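Local coordinates for putative type VI secretion protein (PDB 6SKI) that probably hydrolyses phospholipids as a toxic effector of the type VI secretion system, delivered on the VgrG spike to which it binds, at residues I41-T46 and T126-I131; G156-T161 and A203-N208. All blocks are in the same frame, centred on the assembly; numbering follows the deposited sequence.

Interaction 1 (I41-T46 and T126-I131)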
loop_
_atom_site.group_PDB
_atom_site.type_symbol
_atom_site.label_atom_id
_atom_site.label_comp_id
_atom_site.label_asym_id
_atom_site.label_seq_id
_atom_site.Cartn_x
_atom_site.Cartn_y
_atom_site.Cartn_z
ATOM N N ILE A 41 -4.239 -0.496 11.534
ATOM C CA ILE A 41 -3.159 0.140 10.794
ATOM C C ILE A 41 -3.427 -0.094 9.320
ATOM O O ILE A 41 -3.543 -1.241 8.876
ATOM C CB ILE A 41 -1.786 -0.410 11.205
ATOM C CG1 ILE A 41 -1.751 -0.665 12.708
ATOM C CG2 ILE A 41 -0.705 0.576 10.847
ATOM C CD1 ILE A 41 -1.615 0.589 13.523
ATOM N N PHE A 42 -3.538 0.992 8.563
ATOM C CA PHE A 42 -3.945 0.933 7.166
ATOM C C PHE A 42 -2.849 1.573 6.331
ATOM O O PHE A 42 -2.748 2.802 6.268
ATOM C CB PHE A 42 -5.283 1.638 6.962
ATOM C CG PHE A 42 -6.442 0.908 7.567
ATOM C CD1 PHE A 42 -6.927 1.267 8.806
ATOM C CD2 PHE A 42 -7.054 -0.128 6.891
ATOM C CE1 PHE A 42 -7.985 0.599 9.363
ATOM C CE2 PHE A 42 -8.117 -0.795 7.448
ATOM C CZ PHE A 42 -8.580 -0.432 8.684
ATOM N N PHE A 43 -2.042 0.739 5.689
ATOM C CA PHE A 43 -0.932 1.180 4.856
ATOM C C PHE A 43 -1.424 1.187 3.419
ATOM O O PHE A 43 -1.652 0.127 2.832
ATOM C CB PHE A 43 0.265 0.247 4.988
ATOM C CG PHE A 43 0.996 0.342 6.284
ATOM C CD1 PHE A 43 1.965 1.301 6.480
ATOM C CD2 PHE A 43 0.762 -0.578 7.281
ATOM C CE1 PHE A 43 2.655 1.363 7.661
ATOM C CE2 PHE A 43 1.451 -0.520 8.459
ATOM C CZ PHE A 43 2.398 0.451 8.650
ATOM N N ASP A 44 -1.572 2.364 2.841
ATOM C CA ASP A 44 -2.102 2.421 1.492
ATOM C C ASP A 44 -0.977 2.316 0.470
ATOM O O ASP A 44 0.204 2.461 0.784
ATOM C CB ASP A 44 -2.888 3.713 1.290
ATOM C CG ASP A 44 -3.972 3.577 0.251
ATOM O OD1 ASP A 44 -3.966 2.573 -0.489
ATOM O OD2 ASP A 44 -4.834 4.472 0.173
ATOM N N GLY A 45 -1.360 2.043 -0.765
ATOM C CA GLY A 45 -0.496 2.251 -1.903
ATOM C C GLY A 45 -0.713 3.636 -2.464
ATOM O O GLY A 45 -0.935 4.598 -1.722
ATOM N N THR A 46 -0.678 3.749 -3.782
ATOM C CA THR A 46 -1.213 4.970 -4.347
ATOM C C THR A 46 -2.734 4.944 -4.227
ATOM O O THR A 46 -3.370 3.886 -4.272
ATOM C CB THR A 46 -0.781 5.134 -5.803
ATOM O OG1 THR A 46 0.580 4.711 -5.944
ATOM C CG2 THR A 46 -0.885 6.586 -6.222
ATOM N N THR A 126 -6.072 3.975 11.885
ATOM C CA THR A 126 -4.988 4.831 11.446
ATOM C C THR A 126 -4.775 4.625 9.956
ATOM O O THR A 126 -4.853 3.501 9.459
ATOM C CB THR A 126 -3.700 4.508 12.200
ATOM O OG1 THR A 126 -3.968 4.430 13.606
ATOM C CG2 THR A 126 -2.689 5.559 11.952
ATOM N N TYR A 127 -4.499 5.712 9.246
ATOM C CA TYR A 127 -4.304 5.668 7.803
ATOM C C TYR A 127 -2.929 6.220 7.465
ATOM O O TYR A 127 -2.614 7.364 7.804
ATOM C CB TYR A 127 -5.391 6.457 7.076
ATOM C CG TYR A 127 -5.251 6.426 5.576
ATOM C CD1 TYR A 127 -5.759 5.371 4.834
ATOM C CD2 TYR A 127 -4.612 7.453 4.899
ATOM C CE1 TYR A 127 -5.632 5.339 3.464
ATOM C CE2 TYR A 127 -4.479 7.427 3.531
ATOM C CZ TYR A 127 -4.991 6.370 2.819
ATOM O OH TYR A 127 -4.860 6.348 1.452
ATOM N N ILE A 128 -2.119 5.407 6.797
ATOM C CA ILE A 128 -0.817 5.818 6.290
ATOM C C ILE A 128 -0.875 5.797 4.771
ATOM O O ILE A 128 -1.366 4.834 4.174
ATOM C CB ILE A 128 0.306 4.903 6.818
ATOM C CG1 ILE A 128 0.308 4.889 8.347
ATOM C CG2 ILE A 128 1.650 5.366 6.314
ATOM C CD1 ILE A 128 -0.362 3.678 8.947
ATOM N N SER A 129 -0.375 6.859 4.147
ATOM C CA SER A 129 -0.461 6.993 2.703
ATOM C C SER A 129 0.600 6.127 2.026
ATOM O O SER A 129 1.395 5.444 2.675
ATOM C CB SER A 129 -0.321 8.456 2.297
ATOM O OG SER A 129 0.893 9.004 2.777
ATOM N N GLY A 130 0.603 6.147 0.699
ATOM C CA GLY A 130 1.550 5.350 -0.047
ATOM C C GLY A 130 2.907 6.009 -0.172
ATOM O O GLY A 130 3.075 7.206 0.051
ATOM N N ILE A 131 3.893 5.191 -0.541
ATOM C CA ILE A 131 5.266 5.674 -0.648
ATOM C C ILE A 131 5.384 6.723 -1.745
ATOM O O ILE A 131 5.996 7.780 -1.548
ATOM C CB ILE A 131 6.227 4.496 -0.879
ATOM C CG1 ILE A 131 5.971 3.400 0.154
ATOM C CG2 ILE A 131 7.664 4.965 -0.820
ATOM C CD1 ILE A 131 6.869 2.199 0.005
#
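Strands 41-43 and 126-128 run parallel in the central sheet, and three backbone hydrogen bonds stitch them together. Phe42 lends both its N-H and its carbonyl: its N donates to Thr126 O in a weak, bent bond, while Ile128 N reaches Phe42 O at 2.7 Å, almost straight and nearly along the C=O axis. Past the strand end, Asp44 N continues the ladder to Ile128 O at 2.8 Å. Beyond it two glycine backbones pass close, 4.2 Å between Gly45 CA and Gly130 CA, an approach that glycine allows; Gly130 CA makes a CA-H...O contact with Gly45 O at 3.1 Å.

The apolar contacts centre on Ile128. Its CD1 sits over one face of the Phe43 ring, 4.2 Å from the centroid, in a CH-pi contact, and also meets Ile41 CG2 at 3.7 Å. These three side chains point the same way, and their apolar character suits a face covered by helices 156-178 and 198-211. On the other face, Phe42 packs against helix 101-108.

Tyr127, CG anti to the backbone N (chi1 -179°), extends along this second face and crosses the Asp44 side chain obliquely, carboxylate and ring planes 79° apart. Asp44 OD1 takes two hydrogen bonds, the stronger with Ser100 and a weak one from Gly45 N; such partners would tend to favour the ionised acid.

Interaction 2 (G156-T161 and A203-N208)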
loop_
_atom_site.group_PDB
_atom_site.type_symbol
_atom_site.label_atom_id
_atom_site.label_comp_id
_atom_site.label_asym_id
_atom_site.label_seq_id
_atom_site.Cartn_x
_atom_site.Cartn_y
_atom_site.Cartn_z
ATOM N N GLY A 156 11.234 3.310 1.338
ATOM C CA GLY A 156 9.954 3.831 1.779
ATOM C C GLY A 156 9.218 2.947 2.763
ATOM O O GLY A 156 8.406 3.438 3.544
ATOM N N VAL A 157 9.466 1.639 2.730
ATOM C CA VAL A 157 8.699 0.721 3.571
ATOM C C VAL A 157 8.974 0.989 5.049
ATOM O O VAL A 157 8.048 1.141 5.859
ATOM C CB VAL A 157 9.012 -0.735 3.187
ATOM C CG1 VAL A 157 8.740 -1.666 4.348
ATOM C CG2 VAL A 157 8.216 -1.140 1.964
ATOM N N VAL A 158 10.252 1.070 5.420
ATOM C CA VAL A 158 10.607 1.293 6.818
ATOM C C VAL A 158 10.201 2.695 7.257
ATOM O O VAL A 158 9.731 2.900 8.385
ATOM C CB VAL A 158 12.110 1.038 7.020
ATOM C CG1 VAL A 158 12.457 1.039 8.497
ATOM C CG2 VAL A 158 12.507 -0.274 6.374
ATOM N N THR A 159 10.372 3.679 6.377
ATOM C CA THR A 159 9.948 5.036 6.692
ATOM C C THR A 159 8.443 5.105 6.906
ATOM O O THR A 159 7.967 5.862 7.761
ATOM C CB THR A 159 10.384 5.983 5.572
ATOM O OG1 THR A 159 11.806 6.144 5.617
ATOM C CG2 THR A 159 9.728 7.345 5.716
ATOM N N LYS A 160 7.682 4.298 6.170
ATOM C CA LYS A 160 6.239 4.280 6.351
ATOM C C LYS A 160 5.859 3.588 7.650
ATOM O O LYS A 160 4.884 3.972 8.294
ATOM C CB LYS A 160 5.563 3.615 5.157
ATOM C CG LYS A 160 5.519 4.506 3.934
ATOM C CD LYS A 160 4.398 5.514 4.023
ATOM C CE LYS A 160 4.630 6.672 3.081
ATOM N NZ LYS A 160 3.597 7.724 3.246
ATOM N N THR A 161 6.619 2.572 8.060
ATOM C CA THR A 161 6.366 2.001 9.383
ATOM C C THR A 161 6.680 3.000 10.496
ATOM O O THR A 161 5.987 3.031 11.521
ATOM C CB THR A 161 7.155 0.709 9.572
ATOM O OG1 THR A 161 8.556 0.996 9.597
ATOM C CG2 THR A 161 6.847 -0.258 8.450
ATOM N N ALA A 203 3.152 -3.170 5.617
ATOM C CA ALA A 203 2.341 -3.849 6.616
ATOM C C ALA A 203 3.086 -5.047 7.167
ATOM O O ALA A 203 3.234 -5.186 8.386
ATOM C CB ALA A 203 1.000 -4.277 6.028
ATOM N N ARG A 204 3.649 -5.864 6.277
ATOM C CA ARG A 204 4.405 -7.014 6.740
ATOM C C ARG A 204 5.565 -6.562 7.606
ATOM O O ARG A 204 5.751 -7.075 8.717
ATOM C CB ARG A 204 4.879 -7.831 5.543
ATOM C CG ARG A 204 3.729 -8.454 4.778
ATOM C CD ARG A 204 4.132 -8.885 3.390
ATOM N NE ARG A 204 5.012 -10.042 3.395
ATOM C CZ ARG A 204 5.024 -10.962 2.439
ATOM N NH1 ARG A 204 4.199 -10.854 1.412
ATOM N NH2 ARG A 204 5.852 -11.989 2.513
ATOM N N HIS A 205 6.279 -5.523 7.168
ATOM C CA HIS A 205 7.363 -5.000 7.984
ATOM C C HIS A 205 6.843 -4.578 9.346
ATOM O O HIS A 205 7.397 -4.975 10.377
ATOM C CB HIS A 205 8.045 -3.832 7.274
ATOM C CG HIS A 205 9.335 -3.413 7.908
ATOM N ND1 HIS A 205 9.519 -2.169 8.464
ATOM C CD2 HIS A 205 10.499 -4.080 8.083
ATOM C CE1 HIS A 205 10.744 -2.082 8.951
ATOM N NE2 HIS A 205 11.360 -3.228 8.729
ATOM N N PHE A 206 5.729 -3.843 9.368
ATOM C CA PHE A 206 5.167 -3.428 10.644
ATOM C C PHE A 206 4.871 -4.637 11.512
ATOM O O PHE A 206 5.251 -4.670 12.689
ATOM C CB PHE A 206 3.907 -2.597 10.422
ATOM C CG PHE A 206 3.283 -2.097 11.689
ATOM C CD1 PHE A 206 3.687 -0.904 12.251
ATOM C CD2 PHE A 206 2.293 -2.825 12.318
ATOM C CE1 PHE A 206 3.115 -0.451 13.416
ATOM C CE2 PHE A 206 1.720 -2.376 13.480
ATOM C CZ PHE A 206 2.129 -1.190 14.030
ATOM N N ALA A 207 4.260 -5.670 10.929
ATOM C CA ALA A 207 3.929 -6.843 11.722
ATOM C C ALA A 207 5.185 -7.445 12.325
ATOM O O ALA A 207 5.200 -7.815 13.504
ATOM C CB ALA A 207 3.189 -7.868 10.868
ATOM N N ASN A 208 6.272 -7.473 11.553
ATOM C CA ASN A 208 7.506 -8.036 12.076
ATOM C C ASN A 208 8.046 -7.180 13.210
ATOM O O ASN A 208 8.520 -7.708 14.221
ATOM C CB ASN A 208 8.529 -8.184 10.956
ATOM C CG ASN A 208 8.277 -9.406 10.105
ATOM O OD1 ASN A 208 8.206 -9.322 8.884
ATOM N ND2 ASN A 208 8.133 -10.554 10.751
#
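This is a buried helix-helix contact between the first turns of helix 156-178 and the middle of helix 198-211, two helices that pack on the same face of the central sheet. The short segments cross at -57° with their axes 9.0 Å apart, and His205 carries most of the contact. With CG anti to the backbone N (chi1 -168°), its imidazole reaches across to Val157, Val158 and Thr161.

The beta-branched valines hold their methyls close to the helix backbone, and from there they meet the histidine across the gap. Both methyls of Val158 approach the ring tip, CG1 and CG2 each 3.6 Å from His205 CE1, while Val157 CG1 meets His205 CB at 3.7 Å. Thr161 crosses the histidine at about a right angle. Its methyl CG2 lies at the ring edge, 3.3 Å from His205 ND1, and reaches on to Phe206. Its OG1, also at that edge, accepts a weak bond of 3.5 Å from His205 ND1 and, from the crowded position (chi1 66°), donates to Val158 O at 2.5 Å.

His205 NE2 has a weak hydrogen bond to Gly266 O; if both weak bonds held, the ring would have to be protonated, which remains a possibility. The next residue, Phe206, drops between the helices and the sheet, touching Met165 and Ile168 of helix 156-178, Val193 of strand 184-195 and, edge-to-face, Phe191.

Overall arrangement
Along the chain, interaction 1 closes before interaction 2 opens, and their centres lie about 10 Å apart. Interaction 1 pairs two strands of the central mixed sheet; interaction 2 joins two helices covering the face of that sheet that bears Ile41, Phe43 and Ile128. They meet at Lys160, whose CD lies 3.6 Å from Ile128 CG2 and whose NZ makes weak hydrogen bonds to Ser129 O and Gly130 O. Sheet and helices belong to an alpha/beta-hydrolase-like domain, consistent with the family. Gly45 lies near a possible Ser-His-Asp triad (Ser197, His310, Asp245), which places interaction 1 close to the possible active site, while interaction 2 lies along the helix that starts just after Ser197.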